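Local coordinates for protein adenylation domain (Streptomyces sp., PDB 5N9X) that is an adenylation domain of the AMP-binding (ANL) superfamily and binds adenosine-5'-triphosphate and threonine, at residues Arg294-Arg299 and Asp303-Ile308. Numbering follows the deposited sequence.
Sequences RPWAKR and DRPHLI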
ATOM      1  N   ARG A 294      12.474 -12.241  12.649  1.00 26.24           N
ATOM      2  CA  ARG A 294      13.396 -12.770  13.671  1.00 24.11           C
ATOM      3  C   ARG A 294      14.707 -11.963  13.814  1.00 27.97           C
ATOM      4  O   ARG A 294      15.088 -11.612  14.933  1.00 29.81           O
ATOM      5  CB  ARG A 294      13.728 -14.257  13.401  1.00 23.94           C
ATOM      6  CG  ARG A 294      12.523 -15.216  13.372  1.00 28.74           C
ATOM      7  CD  ARG A 294      12.945 -16.687  13.434  1.00 32.02           C
ATOM      8  NE  ARG A 294      12.263 -17.515  12.430  1.00 38.20           N
ATOM      9  CZ  ARG A 294      11.208 -18.291  12.661  1.00 30.97           C
ATOM     10  NH1 ARG A 294      10.689 -18.366  13.878  1.00 28.65           N
ATOM     11  NH2 ARG A 294      10.667 -18.987  11.666  1.00 27.30           N
ATOM     12  N   PRO A 295      15.400 -11.654  12.696  1.00 26.17           N
ATOM     13  CA  PRO A 295      16.667 -10.928  12.886  1.00 21.93           C
ATOM     14  C   PRO A 295      16.476  -9.578  13.557  1.00 25.44           C
ATOM     15  O   PRO A 295      17.255  -9.217  14.437  1.00 22.57           O
ATOM     16  CB  PRO A 295      17.195 -10.740  11.461  1.00 21.12           C
ATOM     17  CG  PRO A 295      16.464 -11.715  10.630  1.00 19.98           C
ATOM     18  CD  PRO A 295      15.132 -11.926  11.272  1.00 22.10           C
ATOM     19  N   TRP A 296      15.448  -8.839  13.147  1.00 26.55           N
ATOM     20  CA  TRP A 296      15.090  -7.614  13.856  1.00 21.32           C
ATOM     21  C   TRP A 296      14.892  -7.861  15.345  1.00 24.79           C
ATOM     22  O   TRP A 296      15.464  -7.159  16.176  1.00 22.38           O
ATOM     23  CB  TRP A 296      13.819  -7.007  13.290  1.00 22.75           C
ATOM     24  CG  TRP A 296      13.506  -5.647  13.837  1.00 19.60           C
ATOM     25  CD1 TRP A 296      12.724  -5.354  14.909  1.00 17.01           C
ATOM     26  CD2 TRP A 296      13.965  -4.395  13.321  1.00 15.20           C
ATOM     27  NE1 TRP A 296      12.670  -3.993  15.099  1.00 19.16           N
ATOM     28  CE2 TRP A 296      13.428  -3.383  14.136  1.00 14.34           C
ATOM     29  CE3 TRP A 296      14.774  -4.035  12.244  1.00 15.98           C
ATOM     30  CZ2 TRP A 296      13.673  -2.031  13.907  1.00 14.97           C
ATOM     31  CZ3 TRP A 296      15.027  -2.696  12.023  1.00 18.47           C
ATOM     32  CH2 TRP A 296      14.477  -1.707  12.852  1.00 20.42           C
ATOM     33  N   ALA A 297      14.082  -8.863  15.673  1.00 24.30           N
ATOM     34  CA  ALA A 297      13.631  -9.053  17.041  1.00 29.99           C
ATOM     35  C   ALA A 297      14.771  -9.436  17.995  1.00 24.43           C
ATOM     36  O   ALA A 297      14.729  -9.108  19.175  1.00 32.52           O
ATOM     37  CB  ALA A 297      12.522 -10.093  17.086  1.00 24.36           C
ATOM     38  N   LYS A 298      15.803 -10.096  17.504  1.00 23.04           N
ATOM     39  CA  LYS A 298      16.903 -10.383  18.402  1.00 36.33           C
ATOM     40  C   LYS A 298      17.703  -9.129  18.766  1.00 29.82           C
ATOM     41  O   LYS A 298      18.257  -9.055  19.868  1.00 23.95           O
ATOM     42  CB  LYS A 298      17.834 -11.445  17.819  1.00 28.56           C
ATOM     43  CG  LYS A 298      18.243 -12.436  18.887  1.00 42.88           C
ATOM     44  CD  LYS A 298      19.746 -12.645  18.929  1.00 49.71           C
ATOM     45  CE  LYS A 298      20.096 -14.028  19.472  1.00 51.53           C
ATOM     46  NZ  LYS A 298      21.572 -14.262  19.398  1.00 53.94           N
ATOM     47  N   ARG A 299      17.758  -8.150  17.859  1.00 27.63           N
ATOM     48  CA  ARG A 299      18.520  -6.921  18.120  1.00 22.13           C
ATOM     49  C   ARG A 299      17.813  -5.929  19.014  1.00 24.43           C
ATOM     50  O   ARG A 299      18.414  -5.390  19.941  1.00 27.68           O
ATOM     51  CB  ARG A 299      18.901  -6.199  16.828  1.00 23.26           C
ATOM     52  CG  ARG A 299      20.381  -6.277  16.573  1.00 34.02           C
ATOM     53  CD  ARG A 299      21.146  -5.301  17.470  1.00 35.16           C
ATOM     54  NE  ARG A 299      21.009  -3.878  17.142  1.00 33.76           N
ATOM     55  CZ  ARG A 299      20.744  -2.911  18.024  1.00 33.67           C
ATOM     56  NH1 ARG A 299      20.495  -3.210  19.288  1.00 40.64           N
ATOM     57  NH2 ARG A 299      20.676  -1.644  17.642  1.00 38.79           N
ATOM     58  N   ASP A 303       9.490  -4.921  22.207  1.00 20.73           N
ATOM     59  CA  ASP A 303       8.894  -3.892  23.069  1.00 26.31           C
ATOM     60  C   ASP A 303       9.080  -2.472  22.576  1.00 25.20           C
ATOM     61  O   ASP A 303       8.293  -1.589  22.902  1.00 30.25           O
ATOM     62  CB  ASP A 303       9.464  -4.006  24.484  1.00 28.21           C
ATOM     63  CG  ASP A 303       9.380  -5.409  25.022  1.00 40.90           C
ATOM     64  OD1 ASP A 303       8.519  -5.631  25.901  1.00 41.77           O
ATOM     65  OD2 ASP A 303      10.136  -6.285  24.527  1.00 40.67           O
ATOM     66  N   ARG A 304      10.138  -2.249  21.805  1.00 26.68           N
ATOM     67  CA  ARG A 304      10.411  -0.937  21.259  1.00 20.73           C
ATOM     68  C   ARG A 304      11.352  -1.067  20.076  1.00 34.72           C
ATOM     69  O   ARG A 304      12.467  -1.587  20.223  1.00 33.42           O
ATOM     70  CB  ARG A 304      11.012   0.005  22.302  1.00 21.90           C
ATOM     71  CG  ARG A 304      11.412   1.336  21.688  1.00 26.83           C
ATOM     72  CD  ARG A 304      11.918   2.333  22.710  1.00 34.87           C
ATOM     73  NE  ARG A 304      12.133   3.662  22.133  1.00 35.03           N
ATOM     74  CZ  ARG A 304      11.261   4.671  22.170  1.00 30.03           C
ATOM     75  NH1 ARG A 304      11.577   5.826  21.601  1.00 25.93           N
ATOM     76  NH2 ARG A 304      10.085   4.541  22.781  1.00 23.73           N
ATOM     77  N   PRO A 305      10.889  -0.646  18.886  1.00 21.38           N
ATOM     78  CA  PRO A 305       9.513  -0.220  18.624  1.00 16.94           C
ATOM     79  C   PRO A 305       8.541  -1.395  18.701  1.00 19.92           C
ATOM     80  O   PRO A 305       8.977  -2.548  18.734  1.00 15.90           O
ATOM     81  CB  PRO A 305       9.585   0.326  17.187  1.00 16.61           C
ATOM     82  CG  PRO A 305      10.694  -0.450  16.554  1.00 16.44           C
ATOM     83  CD  PRO A 305      11.718  -0.580  17.669  1.00 28.75           C
ATOM     84  N   HIS A 306       7.243  -1.107  18.745  1.00 23.09           N
ATOM     85  CA  HIS A 306       6.255  -2.160  18.512  1.00 26.72           C
ATOM     86  C   HIS A 306       6.285  -2.586  17.039  1.00 14.98           C
ATOM     87  O   HIS A 306       6.499  -1.766  16.152  1.00 13.85           O
ATOM     88  CB  HIS A 306       4.832  -1.710  18.906  1.00 18.77           C
ATOM     89  CG  HIS A 306       4.710  -1.204  20.309  1.00 30.80           C
ATOM     90  ND1 HIS A 306       4.809  -2.032  21.410  1.00 32.19           N
ATOM     91  CD2 HIS A 306       4.458   0.034  20.795  1.00 28.38           C
ATOM     92  CE1 HIS A 306       4.646  -1.320  22.510  1.00 25.89           C
ATOM     93  NE2 HIS A 306       4.433  -0.063  22.167  1.00 31.42           N
ATOM     94  N   LEU A 307       6.107  -3.876  16.783  1.00 18.28           N
ATOM     95  CA  LEU A 307       5.900  -4.315  15.416  1.00 17.63           C
ATOM     96  C   LEU A 307       4.428  -4.663  15.242  1.00 18.49           C
ATOM     97  O   LEU A 307       3.872  -5.443  16.019  1.00 18.77           O
ATOM     98  CB  LEU A 307       6.815  -5.489  15.056  1.00 19.73           C
ATOM     99  CG  LEU A 307       8.307  -5.172  14.840  1.00 19.30           C
ATOM    100  CD1 LEU A 307       8.617  -3.685  14.711  1.00 16.89           C
ATOM    101  CD2 LEU A 307       9.134  -5.729  15.939  1.00 36.31           C
ATOM    102  N   ILE A 308       3.807  -4.027  14.249  1.00 11.18           N
ATOM    103  CA  ILE A 308       2.393  -4.178  13.953  1.00 14.22           C
ATOM    104  C   ILE A 308       2.189  -4.610  12.504  1.00 14.52           C
ATOM    105  O   ILE A 308       2.589  -3.918  11.554  1.00 11.50           O
ATOM    106  CB  ILE A 308       1.603  -2.864  14.205  1.00 18.59           C
ATOM    107  CG1 ILE A 308       1.348  -2.673  15.702  1.00 22.98           C
ATOM    108  CG2 ILE A 308       0.263  -2.884  13.482  1.00 10.72           C
ATOM    109  CD1 ILE A 308       2.462  -2.057  16.428  1.00 19.06           C
TER
HETATM  110  O   HOH W   1      11.243  -3.713  17.613  1.00 26.35           O
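With CG of W296 trans to its backbone nitrogen (chi1 -172°), the indole extends from helix 290-300 to the following strand, where L307 sets CG opposite its carbonyl carbon and beside its backbone nitrogen (chi1 -73°) and brings its CD2 methyl to the CD1-NE1 side of the indole. The two residues belong to a beta-alpha-beta unit, strand 280-284, helix 290-300 and strand 306-310, in the AMP-binding enzyme fold of this adenylation domain; the two strands lie parallel and adjacent in the sheet. CD2 of L307 comes in obliquely, 3.8 Å from CD1 of W296, while L307 CD1 stands 4.1 Å from W296 NE1, a looser approach. P305, which follows a cis peptide bond, meets a different part of the indole: its CG lies near the ring plane at the edge, 4.3 Å from W296 CZ2. All three side chains are buried, and the apolar layer continues beyond them, as F261 and F300 also meet the indole and L307 rests on V281 and F283 of strand 280-284. The contact packs helix 290-300 on the sheet, with the L307 side chain about 12 Å from the bound ATP. No direct hydrogen bond joins residues 294-299 to 303-308. The buried indole N-H is instead satisfied by a water at the ring edge, in its plane: W296 NE1 donates to the water oxygen at 2.9 Å, and the same water donates to the backbone O of P305 at 2.8 Å.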